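Long-range contacts in LYND (Lyngbya aestuarii, PDB 4V1T), which probably acts as a YcaO-type cyclodehydratase that turns cysteines of a cyanobactin precursor peptide into thiazolines, using ATP and magnesium: residues Leu6-Pro11 with Thr82-Glu87; Leu110-Thr115 with Pro150-Val155; Val119-Glu124 with Leu157-Leu162; Leu716-Thr721 with Val729-Val734. All blocks are in the same frame, centred on the assembly; numbering follows the deposited sequence.

Overall arrangement
From the N terminus, contact 1 closes a 70-residue loop that holds most of the winged-helix domain, joining its first strand to its last. Helices 90-98 and 103-109 then lead into the next domain, where contacts 2 and 3 cross: segments 110-115 and 119-124 lie on one strand and the loop after it, and pair in order with 150-155 and 157-162. Together they bind two parallel strands at both ends. A long, weak ion pair, E87 to R111, links contacts 1 and 2, whose centres are 26 Å apart. Contact 4 stands apart in the YcaO domain, where it closes a short hairpin on the opposite side of the chain's centre from contacts 1 and 3.

Contact 1. Residues Leu6-Pro11 with Thr82-Glu87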
# COMPACT_ATOMS: atom_id res chain seq x y z
N LEU B 6 10.88 -12.10 -43.81
CA LEU B 6 11.35 -13.11 -42.89
C LEU B 6 10.35 -13.34 -41.75
O LEU B 6 9.86 -12.39 -41.14
CB LEU B 6 12.71 -12.71 -42.32
CG LEU B 6 13.82 -12.61 -43.37
CD1 LEU B 6 15.05 -11.96 -42.76
CD2 LEU B 6 14.16 -13.99 -43.94
N LEU B 7 10.05 -14.61 -41.49
CA LEU B 7 9.15 -14.99 -40.42
C LEU B 7 9.94 -15.37 -39.17
O LEU B 7 11.02 -15.94 -39.26
CB LEU B 7 8.28 -16.17 -40.84
CG LEU B 7 7.37 -15.94 -42.05
CD1 LEU B 7 6.69 -17.24 -42.41
CD2 LEU B 7 6.35 -14.85 -41.75
N GLN B 8 9.39 -15.03 -38.02
CA GLN B 8 10.00 -15.43 -36.76
C GLN B 8 9.01 -15.35 -35.61
O GLN B 8 8.15 -14.47 -35.57
CB GLN B 8 11.23 -14.57 -36.45
CG GLN B 8 10.94 -13.11 -36.13
CD GLN B 8 12.15 -12.37 -35.55
OE1 GLN B 8 13.16 -12.97 -35.20
NE2 GLN B 8 12.03 -11.06 -35.46
N ILE B 9 9.14 -16.28 -34.68
CA ILE B 9 8.51 -16.14 -33.39
C ILE B 9 9.17 -14.93 -32.76
O ILE B 9 10.38 -14.73 -32.84
CB ILE B 9 8.69 -17.38 -32.51
CG1 ILE B 9 8.09 -18.62 -33.17
CG2 ILE B 9 8.03 -17.16 -31.16
CD1 ILE B 9 6.61 -18.53 -33.48
N GLN B 10 8.35 -14.09 -32.15
CA GLN B 10 8.83 -12.81 -31.66
C GLN B 10 10.05 -12.97 -30.77
O GLN B 10 10.06 -13.81 -29.88
CB GLN B 10 7.72 -12.03 -30.95
CG GLN B 10 6.72 -12.83 -30.11
CD GLN B 10 5.36 -12.17 -30.14
OE1 GLN B 10 4.95 -11.60 -31.17
NE2 GLN B 10 4.65 -12.20 -29.03
N PRO B 11 11.09 -12.16 -31.02
CA PRO B 11 12.46 -12.44 -30.58
C PRO B 11 12.74 -12.27 -29.10
O PRO B 11 13.86 -12.53 -28.67
CB PRO B 11 13.30 -11.46 -31.40
CG PRO B 11 12.39 -10.33 -31.67
CD PRO B 11 11.03 -10.92 -31.83
N THR B 82 5.48 -13.04 -36.05
CA THR B 82 5.59 -11.70 -36.60
C THR B 82 6.60 -11.65 -37.73
O THR B 82 7.44 -12.54 -37.89
CB THR B 82 5.99 -10.67 -35.51
OG1 THR B 82 5.97 -9.34 -36.06
CG2 THR B 82 7.38 -10.96 -34.94
N GLU B 83 6.50 -10.60 -38.53
CA GLU B 83 7.49 -10.29 -39.54
C GLU B 83 8.76 -9.80 -38.84
O GLU B 83 8.68 -9.05 -37.86
CB GLU B 83 6.94 -9.21 -40.47
CG GLU B 83 7.43 -9.27 -41.90
CD GLU B 83 7.06 -8.03 -42.68
OE1 GLU B 83 6.16 -7.28 -42.23
OE2 GLU B 83 7.68 -7.78 -43.74
N ALA B 84 9.92 -10.21 -39.34
CA ALA B 84 11.17 -9.71 -38.79
C ALA B 84 11.56 -8.40 -39.45
O ALA B 84 11.28 -8.19 -40.64
CB ALA B 84 12.27 -10.73 -38.96
N ALA B 85 12.18 -7.51 -38.68
CA ALA B 85 12.66 -6.22 -39.19
C ALA B 85 14.17 -6.27 -39.37
O ALA B 85 14.90 -6.20 -38.38
CB ALA B 85 12.28 -5.10 -38.25
N PRO B 86 14.65 -6.40 -40.62
CA PRO B 86 16.08 -6.57 -40.86
C PRO B 86 16.95 -5.47 -40.28
O PRO B 86 18.09 -5.72 -39.91
CB PRO B 86 16.18 -6.56 -42.39
CG PRO B 86 14.84 -6.96 -42.87
CD PRO B 86 13.87 -6.42 -41.87
N GLU B 87 16.41 -4.26 -40.20
CA GLU B 87 17.19 -3.09 -39.79
C GLU B 87 17.35 -2.99 -38.28
O GLU B 87 18.03 -2.10 -37.80
CB GLU B 87 16.57 -1.80 -40.33
CG GLU B 87 15.10 -1.61 -40.02
CD GLU B 87 14.20 -2.18 -41.11
OE1 GLU B 87 14.13 -1.60 -42.20
OE2 GLU B 87 13.58 -3.23 -40.87
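The first and last strands of the winged-helix domain pair here, antiparallel, in a three-stranded sheet whose middle strand is 6-9; strand 50-51 lies along its other edge. Q8 and T82 form a hydrogen-bonded pair: Q8 N gives to T82 O almost along the C=O axis (3.2 Å), and T82 N returns a bond to Q8 O in the carbonyl plane. The pairing continues at A84, whose N reaches L6 O at 2.8 Å with a nearly straight N-H (165°). L7 and E83 face the other side of the sheet, where L7 rests on L72 of helix 65-78.

Q8 carries the side-chain contact. Its CB stands back, 4.7 Å from A84 CB. With chi1 at 68°, CG takes the crowded position between backbone N and carbonyl carbon and comes within 3.9 Å of A84 CB. The extended chain then brings CD alongside the same methyl, and the amide ends with NE2 3.5 Å from A84 CB, while OE1 is turned farther off. L6 CB touches this methyl as well, so A84 is wedged between two side chains of the neighbouring strand. Domains of this fold serve as precursor-peptide recognition elements in related enzymes. Where the strand ends, T82 CG2 lies over Q8 O and reaches Q10 CA at 4.0 Å.

Contact 2. Residues Leu110-Thr115 with Pro150-Val155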
# COMPACT_ATOMS: atom_id res chain seq x y z
N LEU B 110 10.51 4.59 -35.13
CA LEU B 110 11.77 5.14 -34.65
C LEU B 110 12.41 6.13 -35.62
O LEU B 110 13.34 6.85 -35.25
CB LEU B 110 12.76 4.00 -34.35
CG LEU B 110 12.47 3.13 -33.12
CD1 LEU B 110 13.46 1.98 -33.05
CD2 LEU B 110 12.54 3.93 -31.84
N ARG B 111 11.90 6.19 -36.85
CA ARG B 111 12.41 7.12 -37.86
C ARG B 111 11.85 8.53 -37.68
O ARG B 111 12.26 9.45 -38.37
CB ARG B 111 12.05 6.64 -39.27
CG ARG B 111 12.75 5.36 -39.68
CD ARG B 111 12.39 4.97 -41.10
NE ARG B 111 12.98 3.69 -41.48
CZ ARG B 111 14.11 3.18 -40.98
NH1 ARG B 111 14.80 3.84 -40.05
NH2 ARG B 111 14.56 2.01 -41.40
N GLN B 112 10.89 8.68 -36.78
CA GLN B 112 10.31 9.99 -36.50
C GLN B 112 11.33 10.89 -35.81
O GLN B 112 11.87 10.51 -34.77
CB GLN B 112 9.07 9.85 -35.62
CG GLN B 112 7.89 9.18 -36.28
CD GLN B 112 6.78 8.88 -35.29
OE1 GLN B 112 5.77 9.57 -35.24
NE2 GLN B 112 6.96 7.83 -34.49
N PRO B 113 11.61 12.07 -36.39
CA PRO B 113 12.57 12.94 -35.72
C PRO B 113 11.98 13.62 -34.48
O PRO B 113 10.76 13.79 -34.37
CB PRO B 113 12.94 13.96 -36.79
CG PRO B 113 11.78 13.99 -37.72
CD PRO B 113 11.14 12.63 -37.67
N VAL B 114 12.86 14.02 -33.57
CA VAL B 114 12.50 14.68 -32.32
C VAL B 114 13.29 15.99 -32.21
O VAL B 114 14.33 16.16 -32.84
CB VAL B 114 12.80 13.73 -31.14
CG1 VAL B 114 13.20 14.47 -29.87
CG2 VAL B 114 11.61 12.83 -30.88
N THR B 115 12.77 16.94 -31.42
CA THR B 115 13.51 18.17 -31.12
C THR B 115 13.82 18.24 -29.64
O THR B 115 13.00 17.83 -28.81
CB THR B 115 12.74 19.44 -31.54
OG1 THR B 115 11.48 19.50 -30.86
CG2 THR B 115 12.50 19.44 -33.05
N PRO B 150 5.99 20.89 -37.69
CA PRO B 150 5.71 20.07 -36.50
C PRO B 150 6.58 18.82 -36.40
O PRO B 150 7.06 18.31 -37.41
CB PRO B 150 4.24 19.66 -36.69
CG PRO B 150 3.70 20.55 -37.77
CD PRO B 150 4.86 20.87 -38.64
N THR B 151 6.78 18.33 -35.18
CA THR B 151 7.42 17.03 -34.95
C THR B 151 6.55 16.19 -34.04
O THR B 151 5.58 16.67 -33.47
CB THR B 151 8.83 17.17 -34.34
OG1 THR B 151 8.74 17.75 -33.03
CG2 THR B 151 9.70 18.05 -35.24
N ALA B 152 6.90 14.92 -33.90
CA ALA B 152 6.15 14.01 -33.07
C ALA B 152 6.37 14.26 -31.59
O ALA B 152 5.55 13.88 -30.76
CB ALA B 152 6.51 12.58 -33.41
N LEU B 153 7.49 14.89 -31.24
CA LEU B 153 7.78 15.19 -29.84
C LEU B 153 8.86 16.23 -29.66
O LEU B 153 9.95 16.12 -30.24
CB LEU B 153 8.19 13.91 -29.12
CG LEU B 153 8.36 14.03 -27.61
CD1 LEU B 153 7.01 14.20 -26.93
CD2 LEU B 153 9.09 12.83 -27.07
N ASN B 154 8.57 17.25 -28.87
CA ASN B 154 9.59 18.20 -28.42
C ASN B 154 9.99 17.86 -27.00
O ASN B 154 9.15 17.80 -26.11
CB ASN B 154 9.07 19.64 -28.51
CG ASN B 154 10.12 20.67 -28.14
OD1 ASN B 154 11.31 20.51 -28.43
ND2 ASN B 154 9.69 21.74 -27.49
N VAL B 155 11.28 17.60 -26.78
CA VAL B 155 11.79 17.28 -25.46
C VAL B 155 12.43 18.51 -24.82
O VAL B 155 13.36 19.09 -25.38
CB VAL B 155 12.81 16.15 -25.53
CG1 VAL B 155 13.24 15.73 -24.14
CG2 VAL B 155 12.24 14.96 -26.27
O HOH W 1 8.56 13.75 -36.03
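Two neighbouring parallel strands of an alpha/beta sheet, 114-118 and 154-157, come together here at their N-terminal ends. T115 is the residue that engages: its N gives a straight bond to L153 O (3.2 Å, 169°), and its O receives V155 N at 2.7 Å, nearly along the C=O axis. One residue thus bonds to both neighbours of N154, the regular pattern of a parallel bridge.

V114 has an unusual chi1 of 148°, away from the staggered positions, which spreads both methyls over L153 O. CG2 lies beside L153 CB, the two side chains pointing the same way, while CG1 crosses obliquely to V155 CG2 at 3.8 Å. V155 keeps that CG2 beside its own backbone N, with CG1 anti to it, and packs onto I264 of helix 250-275. T115 and T151 adopt matching rotamers, each with OG1 in the crowded position between N and the carbonyl carbon and CG2 anti to the carbonyl carbon; the two methyls meet at 3.8 Å as the side chains cross obliquely.

Before the strands pair, Q112 extends toward the opposite segment and sets OE1 3.6 Å from the methyl of A152. Its NE2 is held elsewhere, by A109 O and by I268 O of helix 250-275, which fixes the turn of the amide. The splayed backbones are spanned by a water that donates to P113 O (2.8 Å) and accepts from A152 N (2.9 Å).

Contact 3. Residues Val119-Glu124 with Leu157-Leu162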
# COMPACT_ATOMS: atom_id res chain seq x y z
N VAL B 119 16.17 24.78 -21.26
CA VAL B 119 15.56 25.89 -20.55
C VAL B 119 16.29 26.01 -19.21
O VAL B 119 16.78 25.01 -18.66
CB VAL B 119 14.03 25.69 -20.36
CG1 VAL B 119 13.74 24.47 -19.53
CG2 VAL B 119 13.38 26.91 -19.73
N GLY B 120 16.38 27.22 -18.68
CA GLY B 120 17.17 27.46 -17.49
C GLY B 120 18.64 27.28 -17.82
O GLY B 120 19.08 27.67 -18.88
N ASN B 121 19.39 26.65 -16.92
CA ASN B 121 20.84 26.58 -17.04
C ASN B 121 21.36 25.24 -17.56
O ASN B 121 22.50 24.87 -17.29
CB ASN B 121 21.50 26.93 -15.69
CG ASN B 121 21.00 26.05 -14.56
OD1 ASN B 121 20.71 24.87 -14.75
ND2 ASN B 121 20.90 26.63 -13.37
N ILE B 122 20.54 24.51 -18.30
CA ILE B 122 20.97 23.24 -18.88
C ILE B 122 22.04 23.49 -19.94
O ILE B 122 21.84 24.27 -20.87
CB ILE B 122 19.79 22.44 -19.49
CG1 ILE B 122 18.73 22.13 -18.43
CG2 ILE B 122 20.28 21.13 -20.12
CD1 ILE B 122 19.22 21.31 -17.25
N SER B 123 23.18 22.83 -19.79
CA SER B 123 24.31 23.02 -20.69
C SER B 123 24.02 22.49 -22.09
O SER B 123 23.04 21.78 -22.31
CB SER B 123 25.56 22.34 -20.12
OG SER B 123 25.36 20.94 -19.99
N GLU B 124 24.88 22.84 -23.03
CA GLU B 124 24.73 22.42 -24.42
C GLU B 124 25.40 21.09 -24.67
O GLU B 124 25.15 20.44 -25.68
CB GLU B 124 25.27 23.48 -25.37
CG GLU B 124 24.59 24.83 -25.22
CD GLU B 124 25.20 25.71 -24.14
OE1 GLU B 124 26.23 25.34 -23.53
OE2 GLU B 124 24.65 26.81 -23.89
N LEU B 157 14.48 20.04 -21.68
CA LEU B 157 15.33 19.75 -20.53
C LEU B 157 15.40 20.99 -19.64
O LEU B 157 15.78 22.06 -20.11
CB LEU B 157 16.75 19.36 -20.96
CG LEU B 157 16.92 18.55 -22.24
CD1 LEU B 157 18.37 18.13 -22.38
CD2 LEU B 157 16.03 17.33 -22.27
N THR B 158 15.02 20.84 -18.38
CA THR B 158 14.98 21.95 -17.44
C THR B 158 15.77 21.61 -16.20
O THR B 158 16.07 20.43 -15.96
CB THR B 158 13.54 22.33 -17.05
OG1 THR B 158 13.56 23.56 -16.30
CG2 THR B 158 12.89 21.22 -16.21
N ASP B 159 16.12 22.64 -15.42
CA ASP B 159 16.72 22.45 -14.10
C ASP B 159 15.66 22.59 -13.02
O ASP B 159 15.88 22.23 -11.87
CB ASP B 159 17.86 23.46 -13.87
CG ASP B 159 17.42 24.91 -14.05
OD1 ASP B 159 16.43 25.16 -14.77
OD2 ASP B 159 18.06 25.80 -13.48
N ASP B 160 14.49 23.12 -13.40
CA ASP B 160 13.37 23.24 -12.48
C ASP B 160 12.07 23.24 -13.26
O ASP B 160 12.00 23.82 -14.35
CB ASP B 160 13.50 24.52 -11.64
CG ASP B 160 12.62 24.50 -10.41
OD1 ASP B 160 13.07 24.00 -9.36
OD2 ASP B 160 11.47 24.98 -10.49
N TYR B 161 11.05 22.60 -12.70
CA TYR B 161 9.76 22.48 -13.39
C TYR B 161 8.88 23.73 -13.29
O TYR B 161 7.81 23.78 -13.88
CB TYR B 161 8.99 21.27 -12.86
CG TYR B 161 9.32 19.98 -13.60
CD1 TYR B 161 10.62 19.66 -13.94
CD2 TYR B 161 8.32 19.09 -13.95
CE1 TYR B 161 10.92 18.48 -14.62
CE2 TYR B 161 8.60 17.92 -14.63
CZ TYR B 161 9.90 17.62 -14.95
OH TYR B 161 10.17 16.45 -15.62
N LEU B 162 9.34 24.74 -12.56
CA LEU B 162 8.63 26.02 -12.47
C LEU B 162 9.39 27.14 -13.17
O LEU B 162 9.14 28.32 -12.92
CB LEU B 162 8.36 26.39 -11.00
CG LEU B 162 7.28 25.58 -10.27
CD1 LEU B 162 7.17 26.05 -8.83
CD2 LEU B 162 5.93 25.70 -10.97
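Two beta-alpha loops of the alpha/beta sheet meet at the C-terminal ends of adjacent parallel strands: 119-124 leads from strand 114-118 into helix 124-135, whereas segment 157-162 leads from strand 154-157 toward helix 165-176. The last tie between the strands is V119 N to L157 O, 3.0 Å long and bent at the hydrogen (136°). Beyond it the first loop folds into a type II' turn from V119 to I122, with G120 at the corner where positive phi suits glycine. Lacking a side chain, G120 leaves room for the D159 carboxylate, whose OD1 lies 3.6 Å from its CA.

V119 places CG1 between backbone N and carbonyl carbon and thereby presses it against T158 CB; at 3.3 Å this pair is tighter than usual van der Waals contact. I122 points into the opposite loop: CG1 lies over L157 O, CD1 reaches T158 O at 3.5 Å, and CG2 meets L157 CB. L157 also packs on V127 and L130 of helix 124-135, which the first loop leads into.

N121 and D159 cross at about a right angle, their amide and carboxylate planes 68° apart. D159 OD2 sits obliquely above the amide, 3.0 Å from ND2, but the angle is too poor for a hydrogen bond; OD1 of D159 is bonded to Q163 NE2. The second loop is braced internally by T158 OG1 giving to D160 O, and by an Asx turn in which D160 OD2, also salt-bridged to R215, takes L162 N at 3.0 Å.

Contact 4. Residues Leu716-Thr721 with Val729-Val734; sequences LVIDQT and VVKVTV
Strands 716-719 and 728-733 form an antiparallel beta hairpin inside the YcaO domain; the axes of 716-719 and 729-733 approach to 4.8 Å. Backbone bonds come first. L716 and T733 form one hydrogen-bonded pair and I718 and K731 the next, each exchanging two bonds; the shortest of these four, L716 N to T733 O, is 2.7 Å and almost straight (172°). Q720 N adds a more bent bond to V729 O just past the first strand. On the outer edges V717 pairs with W497 and V730 with A533, so the hairpin is embedded in a larger sheet.

Apolar contacts divide between the two faces. On one, V717 CG1 crosses obliquely to V730 CB at 4.0 Å, and V730 continues onto helix 538-561. On the other, I718 holds CG2 between backbone N and carbonyl carbon and packs it on K731 CB (3.5 Å), while I718 CG1 is anti to the N.

Charge is met on that second face. The K731 chain bends only at chi4, and NZ is gripped by a salt bridge to D528 and by hydrogen bonds to N532 OD1 and N530 O. Past the first strand, the extended Q720 lies alongside K731, its amide OE1 3.6 Å from V729 CG1. The nucleotide site is near: the V729 side chain is about 7 Å from ADP.

Polar side chains close the turn end of the hairpin. D719 OD1 accepts T721 N from above the carboxylate plane, an Asx turn, and T721 OG1 on its syn lone pair at 2.5 Å; the same OG1 receives V729 N at 3.1 Å.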
# COMPACT_ATOMS: atom_id res chain seq x y z
N LEU B 716 -26.85 27.50 5.63
CA LEU B 716 -26.35 27.76 4.29
C LEU B 716 -25.28 26.75 3.90
O LEU B 716 -24.70 26.09 4.76
CB LEU B 716 -25.76 29.17 4.20
CG LEU B 716 -26.71 30.35 4.39
CD1 LEU B 716 -25.93 31.66 4.43
CD2 LEU B 716 -27.79 30.39 3.32
N VAL B 717 -25.03 26.63 2.59
CA VAL B 717 -23.97 25.77 2.09
C VAL B 717 -23.22 26.43 0.95
O VAL B 717 -23.83 26.98 0.03
CB VAL B 717 -24.53 24.44 1.56
CG1 VAL B 717 -23.39 23.49 1.22
CG2 VAL B 717 -25.47 23.80 2.57
N ILE B 718 -21.89 26.37 1.00
CA ILE B 718 -21.06 26.73 -0.14
C ILE B 718 -20.27 25.50 -0.60
O ILE B 718 -19.46 24.94 0.13
CB ILE B 718 -20.12 27.92 0.17
CG1 ILE B 718 -19.17 28.19 -1.01
CG2 ILE B 718 -19.36 27.72 1.46
CD1 ILE B 718 -19.88 28.58 -2.30
N ASP B 719 -20.53 25.09 -1.83
CA ASP B 719 -19.84 23.96 -2.41
C ASP B 719 -18.43 24.37 -2.84
O ASP B 719 -18.26 25.16 -3.76
CB ASP B 719 -20.63 23.39 -3.59
CG ASP B 719 -19.98 22.14 -4.19
OD1 ASP B 719 -19.18 21.49 -3.49
OD2 ASP B 719 -20.27 21.82 -5.37
N GLN B 720 -17.43 23.82 -2.16
CA GLN B 720 -16.04 24.10 -2.46
C GLN B 720 -15.41 23.00 -3.32
O GLN B 720 -14.20 22.99 -3.53
CB GLN B 720 -15.24 24.24 -1.16
CG GLN B 720 -15.72 25.35 -0.24
CD GLN B 720 -14.94 25.40 1.05
OE1 GLN B 720 -14.54 24.36 1.59
NE2 GLN B 720 -14.72 26.61 1.56
N THR B 721 -16.23 22.08 -3.81
CA THR B 721 -15.73 20.94 -4.59
C THR B 721 -14.97 21.41 -5.83
O THR B 721 -15.49 22.17 -6.65
CB THR B 721 -16.88 20.03 -5.03
OG1 THR B 721 -17.60 19.57 -3.87
CG2 THR B 721 -16.36 18.83 -5.81
N VAL B 729 -16.35 18.71 -1.20
CA VAL B 729 -16.01 19.51 -0.04
C VAL B 729 -16.97 20.68 0.05
O VAL B 729 -17.22 21.37 -0.94
CB VAL B 729 -14.56 20.02 -0.11
CG1 VAL B 729 -14.21 20.82 1.15
CG2 VAL B 729 -13.60 18.86 -0.27
N VAL B 730 -17.49 20.92 1.26
CA VAL B 730 -18.40 22.04 1.50
C VAL B 730 -18.04 22.80 2.76
O VAL B 730 -17.30 22.31 3.61
CB VAL B 730 -19.85 21.58 1.66
CG1 VAL B 730 -20.34 20.88 0.40
CG2 VAL B 730 -19.98 20.67 2.86
N LYS B 731 -18.57 24.01 2.87
CA LYS B 731 -18.59 24.71 4.14
C LYS B 731 -20.05 24.99 4.47
O LYS B 731 -20.74 25.66 3.71
CB LYS B 731 -17.79 26.01 4.10
CG LYS B 731 -17.87 26.82 5.40
CD LYS B 731 -16.91 28.01 5.40
CE LYS B 731 -16.83 28.67 6.77
NZ LYS B 731 -16.02 27.85 7.74
N VAL B 732 -20.50 24.44 5.60
CA VAL B 732 -21.84 24.69 6.10
C VAL B 732 -21.80 25.82 7.12
O VAL B 732 -20.97 25.80 8.03
CB VAL B 732 -22.43 23.44 6.75
CG1 VAL B 732 -23.88 23.68 7.12
CG2 VAL B 732 -22.30 22.24 5.82
N THR B 733 -22.70 26.79 6.97
CA THR B 733 -22.77 27.93 7.85
C THR B 733 -24.17 28.12 8.39
O THR B 733 -25.12 28.23 7.62
CB THR B 733 -22.34 29.23 7.13
OG1 THR B 733 -20.95 29.13 6.81
CG2 THR B 733 -22.57 30.46 8.02
N VAL B 734 -24.29 28.16 9.72
CA VAL B 734 -25.55 28.41 10.39
C VAL B 734 -25.40 29.65 11.27
O VAL B 734 -24.99 29.56 12.42
CB VAL B 734 -26.00 27.21 11.24
CG1 VAL B 734 -27.34 27.49 11.89
CG2 VAL B 734 -26.13 25.96 10.38